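PDB 3R0V: Alpha/beta hydrolase fold protein from Sphaerobacter thermophilus, which has the alpha/beta-hydrolase fold, is probably a hydrolase, and binds D-malate in a pocket in this crystal. Local coordinates for residues G87-A98 with P110-P120; Y134-L142 with A182-A190. All blocks are in the same frame, centred on the assembly; numbering follows the deposited sequence. Where two conformers were deposited one is given.

Interaction 1: residues G87-A98 with P110-P120. With MLT (D-malate), chain F.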
# COMPACT_ATOMS: atom_id res chain seq x y z
N GLY A 87 -10.16 8.40 15.73
CA GLY A 87 -9.58 9.72 15.60
C GLY A 87 -8.07 9.75 15.51
O GLY A 87 -7.49 10.77 15.13
N ALA A 88 -7.45 8.64 15.88
CA ALA A 88 -6.01 8.44 15.70
C ALA A 88 -5.79 6.94 15.62
O ALA A 88 -6.57 6.16 16.16
CB ALA A 88 -5.24 9.01 16.88
N ALA A 89 -4.72 6.52 14.96
CA ALA A 89 -4.46 5.09 14.86
C ALA A 89 -3.03 4.80 14.51
O ALA A 89 -2.33 5.66 13.97
CB ALA A 89 -5.37 4.47 13.81
N PHE A 90 -2.63 3.57 14.79
CA PHE A 90 -1.44 2.98 14.19
C PHE A 90 -1.80 2.66 12.74
O PHE A 90 -2.96 2.33 12.45
CB PHE A 90 -1.08 1.68 14.90
CG PHE A 90 -0.84 1.80 16.38
CD1 PHE A 90 -0.33 2.97 16.93
CD2 PHE A 90 -1.12 0.74 17.22
CE1 PHE A 90 -0.09 3.06 18.31
CE2 PHE A 90 -0.90 0.83 18.58
CZ PHE A 90 -0.39 2.00 19.13
N VAL A 91 -0.83 2.73 11.83
CA VAL A 91 -1.12 2.42 10.43
C VAL A 91 -0.09 1.43 9.91
O VAL A 91 1.09 1.58 10.18
CB VAL A 91 -1.11 3.69 9.55
CG1 VAL A 91 -1.11 3.33 8.06
CG2 VAL A 91 -2.29 4.57 9.89
N PHE A 92 -0.57 0.40 9.20
CA PHE A 92 0.31 -0.49 8.45
C PHE A 92 -0.03 -0.35 6.97
O PHE A 92 -1.15 -0.64 6.56
CB PHE A 92 0.12 -1.95 8.87
CG PHE A 92 0.85 -2.95 7.98
CD1 PHE A 92 2.22 -2.85 7.77
CD2 PHE A 92 0.16 -3.97 7.34
CE1 PHE A 92 2.89 -3.75 6.95
CE2 PHE A 92 0.82 -4.88 6.54
CZ PHE A 92 2.18 -4.77 6.35
N GLY A 93 0.95 0.08 6.17
CA GLY A 93 0.74 0.27 4.74
C GLY A 93 1.54 -0.73 3.93
O GLY A 93 2.72 -0.98 4.20
N MSE A 94 0.89 -1.28 2.91
CA MSE A 94 1.49 -2.30 2.07
C MSE A 94 1.79 -1.77 0.67
O MSE A 94 0.91 -1.22 0.01
CB MSE A 94 0.56 -3.51 1.97
CG MSE A 94 0.47 -4.32 3.25
SE MSE A 94 -1.24 -5.25 3.43
CE MSE A 94 -2.35 -3.73 3.95
N SER A 95 3.04 -1.93 0.24
CA SER A 95 3.44 -1.57 -1.12
C SER A 95 3.08 -0.13 -1.45
O SER A 95 3.47 0.77 -0.71
CB SER A 95 2.88 -2.59 -2.12
OG SER A 95 3.23 -3.90 -1.70
N SER A 96 2.35 0.13 -2.53
CA SER A 96 2.03 1.52 -2.81
C SER A 96 1.15 2.14 -1.71
O SER A 96 1.13 3.36 -1.54
CB SER A 96 1.38 1.67 -4.19
OG SER A 96 0.13 1.03 -4.23
N GLY A 97 0.47 1.31 -0.93
CA GLY A 97 -0.27 1.78 0.23
C GLY A 97 0.67 2.32 1.29
O GLY A 97 0.28 3.18 2.09
N ALA A 98 1.91 1.83 1.30
CA ALA A 98 2.94 2.39 2.18
C ALA A 98 3.33 3.79 1.73
O ALA A 98 3.55 4.66 2.55
CB ALA A 98 4.17 1.48 2.21
N PRO A 110 -3.35 12.12 11.93
CA PRO A 110 -3.08 11.59 13.28
C PRO A 110 -2.75 10.10 13.28
O PRO A 110 -3.51 9.25 13.76
CB PRO A 110 -4.39 11.89 14.03
CG PRO A 110 -5.43 11.92 12.97
CD PRO A 110 -4.76 12.49 11.74
N ILE A 111 -1.59 9.81 12.70
CA ILE A 111 -1.00 8.47 12.70
C ILE A 111 0.03 8.44 13.83
O ILE A 111 0.98 9.23 13.84
CB ILE A 111 -0.31 8.19 11.34
CG1 ILE A 111 -1.35 8.27 10.21
CG2 ILE A 111 0.36 6.83 11.33
CD1 ILE A 111 -0.79 8.16 8.80
N THR A 112 -0.17 7.54 14.79
CA THR A 112 0.65 7.57 15.99
C THR A 112 1.90 6.68 15.90
O THR A 112 2.93 7.00 16.49
CB THR A 112 -0.16 7.22 17.23
OG1 THR A 112 -0.83 5.97 17.02
CG2 THR A 112 -1.21 8.30 17.50
N ARG A 113 1.80 5.58 15.15
CA ARG A 113 2.94 4.71 14.83
C ARG A 113 2.72 4.23 13.40
O ARG A 113 1.58 3.98 13.01
CB ARG A 113 2.99 3.50 15.76
CG ARG A 113 3.17 3.85 17.24
CD ARG A 113 3.31 2.60 18.10
NE ARG A 113 3.63 2.94 19.48
CZ ARG A 113 4.85 2.84 20.01
NH1 ARG A 113 5.86 2.40 19.27
NH2 ARG A 113 5.05 3.18 21.27
N LEU A 114 3.79 4.09 12.63
CA LEU A 114 3.65 3.73 11.22
C LEU A 114 4.54 2.56 10.85
O LEU A 114 5.74 2.62 11.10
CB LEU A 114 4.01 4.93 10.35
CG LEU A 114 4.02 4.70 8.83
CD1 LEU A 114 2.65 4.28 8.31
CD2 LEU A 114 4.51 5.95 8.11
N ALA A 115 3.96 1.52 10.24
CA ALA A 115 4.73 0.41 9.70
C ALA A 115 4.44 0.32 8.22
O ALA A 115 3.29 0.46 7.79
CB ALA A 115 4.35 -0.89 10.40
N VAL A 116 5.49 0.11 7.43
CA VAL A 116 5.34 0.01 5.98
C VAL A 116 6.10 -1.20 5.45
O VAL A 116 7.22 -1.50 5.88
CB VAL A 116 5.82 1.29 5.27
CG1 VAL A 116 4.91 2.47 5.60
CG2 VAL A 116 7.29 1.62 5.64
N PHE A 117 5.48 -1.91 4.51
CA PHE A 117 6.10 -3.07 3.89
C PHE A 117 6.38 -2.81 2.42
O PHE A 117 5.47 -2.50 1.63
CB PHE A 117 5.18 -4.29 4.03
CG PHE A 117 5.69 -5.53 3.36
CD1 PHE A 117 6.65 -6.32 3.96
CD2 PHE A 117 5.18 -5.92 2.12
CE1 PHE A 117 7.12 -7.48 3.34
CE2 PHE A 117 5.63 -7.08 1.50
CZ PHE A 117 6.60 -7.86 2.11
N GLU A 118 7.65 -2.94 2.05
CA GLU A 118 8.09 -2.83 0.65
C GLU A 118 7.52 -1.63 -0.10
O GLU A 118 6.97 -1.77 -1.19
CB GLU A 118 7.81 -4.14 -0.12
CG GLU A 118 8.50 -5.35 0.49
CD GLU A 118 8.39 -6.61 -0.36
OE1 GLU A 118 7.53 -6.67 -1.27
OE2 GLU A 118 9.17 -7.55 -0.10
N PRO A 119 7.66 -0.42 0.46
CA PRO A 119 7.28 0.76 -0.32
C PRO A 119 8.09 0.81 -1.63
O PRO A 119 9.32 0.79 -1.58
CB PRO A 119 7.66 1.93 0.60
CG PRO A 119 8.61 1.36 1.58
CD PRO A 119 8.27 -0.08 1.75
N PRO A 120 7.41 0.86 -2.78
CA PRO A 120 8.11 0.66 -4.06
C PRO A 120 8.76 1.91 -4.64
O PRO A 120 8.60 2.20 -5.84
CB PRO A 120 7.01 0.12 -4.99
CG PRO A 120 5.74 0.74 -4.44
CD PRO A 120 5.94 0.82 -2.94
C1 MLT F . 2.44 -2.05 -5.35
O1 MLT F . 1.49 -1.70 -4.59
O2 MLT F . 3.43 -1.33 -5.53
C2 MLT F . 2.35 -3.39 -6.01
O3 MLT F . 1.31 -4.15 -5.43
C3 MLT F . 3.68 -4.14 -5.91
C4 MLT F . 3.48 -5.61 -6.23
O4 MLT F . 2.33 -6.10 -6.34
O5 MLT F . 4.46 -6.35 -6.39
O HOH W 1 5.32 -5.61 -2.57
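Just past the Met94-Phe117 pair, Ser95 takes a strained conformation, phi 54° and psi -126°, while its N still donates to Phe117 O at 2.9 Å. Beyond it the chain turns straight into helix 96-106, and Ser96 N gives a nearly straight bond to O1 of D-malate (2.9 Å). Ser95 CB packs on the same carboxylate, Pro120 CG approaches O2, and Ala32 N, from outside both segments, also bonds the ligand. A water joins Ser95 OG to Glu118 OE1, and Glu118 OE2 is held by Ser217.

The axes of strands 89-94 and 114-117, nearly parallel, come within 4.7 Å, the pairing slipping by one residue between Ala89 and Val91, a beta bulge. Beside the bulge the Phe90 ring lies alongside Arg113, whose CD reaches Phe90 CE1 at 3.4 Å; ring and guanidinium planes stand 84° apart. Replacing Phe90 with an alanine would probably leave the Arg113 methylenes without this neighbour and Phe260 without its stacking partner. With its CG anti to the backbone N, Phe92 sends CE1 to Phe117 CB at 3.7 Å. Ala98 CB presses on Val116 CB at 3.5 Å, tighter than usual, where the first turn of the helix packs closely on the neighbouring strand.

Gly93, Ser95 and Gly97 fit the GxSxG pattern, and this strand-turn-helix geometry within a beta-alpha-beta unit is consistent with the nucleophile elbow of alpha/beta hydrolases.

Interaction 2: residues Y134-L142 with A182-A190; sequences YQTRLDALL and AHTLPYDHA
Tyr134 and His189 form a T-shaped pair: the tyrosine edge points at one face of the imidazole, with planes at 89° and centroids 5.2 Å apart. The nearest atoms are Tyr134 CD2 and His189 ND1, 3.7 Å apart, and CD2 sits over the rim of the imidazole, not its centre. Gln135 CB meets the same ring at its edge, so His189 is touched on a face and in its plane at once. The histidine gets there because its CG is anti to the backbone N (chi1 -176°), which carries the ring across to helix 134-143.

Further along, contact passes to aliphatic groups. Leu138 crosses Leu185 at about a right angle, its CD2 lying 3.8 Å from Leu185 CB and also touching the Pro186 ring. Leu142 reaches toward the Pro186 ring, its CD1 3.9 Å from Pro186 CD, while Leu142 CD2 rests near Ala182 O. Asp139 OD1 borders Pro186 CG without a polar bond.

These residues are set by two nearly antiparallel helices, 134-142 and 185-190, at 163°, whose axes come no closer than 10.9 Å. Behind them, Phe154 of helix 147-158 touches both Tyr134 and Leu185, and Tyr153 meets the Tyr134 ring.

No direct hydrogen bond crosses the interface. Its polar link is a water 2.8 Å from Tyr134 OH that donates to Leu185 O at 2.9 Å, which implies that the helices are joined mainly by apolar and aromatic packing, with the phenol tied to the opposite backbone through solvent.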
# COMPACT_ATOMS: atom_id res chain seq x y z
N TYR A 134 5.02 4.77 -19.90
CA TYR A 134 4.22 3.94 -19.00
C TYR A 134 2.79 4.45 -18.82
O TYR A 134 1.83 3.70 -19.00
CB TYR A 134 4.90 3.83 -17.63
CG TYR A 134 4.10 3.00 -16.65
CD1 TYR A 134 4.22 1.61 -16.64
CD2 TYR A 134 3.19 3.60 -15.77
CE1 TYR A 134 3.47 0.84 -15.76
CE2 TYR A 134 2.44 2.82 -14.88
CZ TYR A 134 2.58 1.45 -14.90
OH TYR A 134 1.84 0.68 -14.03
N GLN A 135 2.62 5.72 -18.49
CA GLN A 135 1.28 6.26 -18.24
C GLN A 135 0.40 6.16 -19.48
O GLN A 135 -0.75 5.75 -19.41
CB GLN A 135 1.38 7.71 -17.76
CG GLN A 135 0.04 8.42 -17.55
CD GLN A 135 0.23 9.84 -17.05
OE1 GLN A 135 1.34 10.27 -16.75
NE2 GLN A 135 -0.87 10.58 -16.96
N THR A 136 0.97 6.53 -20.62
CA THR A 136 0.25 6.50 -21.89
C THR A 136 -0.18 5.08 -22.24
O THR A 136 -1.31 4.84 -22.67
CB THR A 136 1.11 7.10 -23.02
OG1 THR A 136 1.46 8.45 -22.67
CG2 THR A 136 0.35 7.10 -24.34
N ARG A 137 0.73 4.12 -22.08
CA ARG A 137 0.43 2.75 -22.45
C ARG A 137 -0.61 2.13 -21.52
O ARG A 137 -1.54 1.45 -21.97
CB ARG A 137 1.72 1.91 -22.48
CG ARG A 137 1.51 0.43 -22.70
CD ARG A 137 0.83 0.13 -24.03
NE ARG A 137 0.79 -1.31 -24.24
CZ ARG A 137 0.25 -1.89 -25.31
NH1 ARG A 137 -0.31 -1.14 -26.25
NH2 ARG A 137 0.26 -3.21 -25.43
N LEU A 138 -0.46 2.36 -20.22
CA LEU A 138 -1.42 1.87 -19.25
C LEU A 138 -2.82 2.40 -19.56
O LEU A 138 -3.80 1.65 -19.57
CB LEU A 138 -0.99 2.27 -17.85
CG LEU A 138 -1.95 1.94 -16.71
CD1 LEU A 138 -2.22 0.45 -16.63
CD2 LEU A 138 -1.41 2.49 -15.38
N ASP A 139 -2.91 3.70 -19.84
CA ASP A 139 -4.20 4.29 -20.19
C ASP A 139 -4.78 3.66 -21.44
O ASP A 139 -5.98 3.41 -21.53
CB ASP A 139 -4.06 5.80 -20.39
CG ASP A 139 -4.02 6.58 -19.09
OD1 ASP A 139 -4.39 6.02 -18.03
OD2 ASP A 139 -3.62 7.76 -19.12
N ALA A 140 -3.92 3.40 -22.42
CA ALA A 140 -4.37 2.83 -23.69
C ALA A 140 -4.94 1.42 -23.50
O ALA A 140 -5.98 1.06 -24.07
CB ALA A 140 -3.24 2.82 -24.70
N LEU A 141 -4.26 0.63 -22.68
CA LEU A 141 -4.72 -0.72 -22.38
C LEU A 141 -6.08 -0.67 -21.70
O LEU A 141 -7.00 -1.41 -22.07
CB LEU A 141 -3.71 -1.45 -21.50
CG LEU A 141 -2.39 -1.82 -22.19
CD1 LEU A 141 -1.41 -2.33 -21.16
CD2 LEU A 141 -2.62 -2.85 -23.31
N LEU A 142 -6.21 0.21 -20.71
CA LEU A 142 -7.47 0.34 -19.99
C LEU A 142 -8.61 0.78 -20.91
O LEU A 142 -9.73 0.29 -20.78
CB LEU A 142 -7.31 1.28 -18.79
CG LEU A 142 -6.44 0.68 -17.68
CD1 LEU A 142 -6.07 1.75 -16.67
CD2 LEU A 142 -7.12 -0.49 -16.99
N ALA A 182 -8.45 -2.87 -12.06
CA ALA A 182 -7.33 -2.37 -12.87
C ALA A 182 -7.46 -0.89 -13.23
O ALA A 182 -6.45 -0.21 -13.46
CB ALA A 182 -7.17 -3.22 -14.12
N HIS A 183 -8.68 -0.37 -13.29
CA HIS A 183 -8.87 1.05 -13.61
C HIS A 183 -8.22 1.97 -12.55
O HIS A 183 -8.05 3.16 -12.79
CB HIS A 183 -10.35 1.39 -13.73
CG HIS A 183 -11.13 1.08 -12.50
ND1 HIS A 183 -11.49 -0.21 -12.16
CD2 HIS A 183 -11.60 1.88 -11.51
CE1 HIS A 183 -12.15 -0.19 -11.02
NE2 HIS A 183 -12.23 1.06 -10.60
N THR A 184 -7.88 1.42 -11.37
CA THR A 184 -7.21 2.23 -10.33
C THR A 184 -5.68 2.23 -10.42
O THR A 184 -5.01 2.90 -9.64
CB THR A 184 -7.63 1.82 -8.90
OG1 THR A 184 -7.19 0.49 -8.60
CG2 THR A 184 -9.15 1.91 -8.72
N LEU A 185 -5.12 1.49 -11.37
CA LEU A 185 -3.67 1.49 -11.51
C LEU A 185 -3.07 2.89 -11.72
O LEU A 185 -2.01 3.19 -11.17
CB LEU A 185 -3.21 0.52 -12.61
CG LEU A 185 -3.29 -0.97 -12.24
CD1 LEU A 185 -3.21 -1.86 -13.49
CD2 LEU A 185 -2.23 -1.36 -11.22
N PRO A 186 -3.75 3.76 -12.49
CA PRO A 186 -3.22 5.12 -12.60
C PRO A 186 -3.23 5.87 -11.27
O PRO A 186 -2.44 6.79 -11.09
CB PRO A 186 -4.17 5.79 -13.60
CG PRO A 186 -4.70 4.65 -14.43
CD PRO A 186 -4.88 3.54 -13.42
N TYR A 187 -4.11 5.49 -10.35
CA TYR A 187 -4.15 6.13 -9.04
C TYR A 187 -2.87 5.81 -8.27
O TYR A 187 -2.26 6.69 -7.67
CB TYR A 187 -5.34 5.64 -8.22
CG TYR A 187 -6.70 5.95 -8.79
CD1 TYR A 187 -6.85 6.71 -9.94
CD2 TYR A 187 -7.85 5.52 -8.13
CE1 TYR A 187 -8.12 7.00 -10.44
CE2 TYR A 187 -9.10 5.81 -8.61
CZ TYR A 187 -9.23 6.55 -9.77
OH TYR A 187 -10.50 6.84 -10.24
N ASP A 188 -2.47 4.54 -8.29
CA ASP A 188 -1.24 4.16 -7.61
C ASP A 188 -0.02 4.78 -8.27
O ASP A 188 0.95 5.14 -7.59
CB ASP A 188 -1.16 2.65 -7.46
CG ASP A 188 -2.09 2.16 -6.36
OD1 ASP A 188 -3.14 1.56 -6.65
OD2 ASP A 188 -1.79 2.44 -5.18
N HIS A 189 -0.05 4.93 -9.59
CA HIS A 189 1.04 5.62 -10.26
C HIS A 189 1.15 7.07 -9.74
O HIS A 189 2.24 7.55 -9.45
CB HIS A 189 0.85 5.59 -11.78
CG HIS A 189 1.99 6.20 -12.54
ND1 HIS A 189 1.89 6.55 -13.86
CD2 HIS A 189 3.24 6.53 -12.15
CE1 HIS A 189 3.04 7.07 -14.27
NE2 HIS A 189 3.87 7.07 -13.25
N ALA A 190 0.01 7.73 -9.59
CA ALA A 190 0.01 9.10 -9.07
C ALA A 190 0.54 9.18 -7.63
O ALA A 190 1.29 10.10 -7.29
CB ALA A 190 -1.40 9.70 -9.17
O HOH W 2 0.53 2.06 -11.96

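Interaction 1 closes before interaction 2 opens along the chain; helix 134-143 is the next helix or strand after strand 111-117, reached through residues 118-133. Their centres lie 23 Å apart: the first joins neighbouring strands of the central mixed sheet, about 8 Å from the chain centre, the second pairs two helices about 16 Å from it. Ser96 OG and Asp188 OD2, 2.6 Å apart in a probable hydrogen bond, link them, and salt bridges to Arg57 and Arg60 add a hold on the same carboxylate. Leu185 comes within about 7 Å of malate by its side chain. The helices between strands 111-117 and 209-213 are consistent with a cap beside the pocket, as in relatives of this fold.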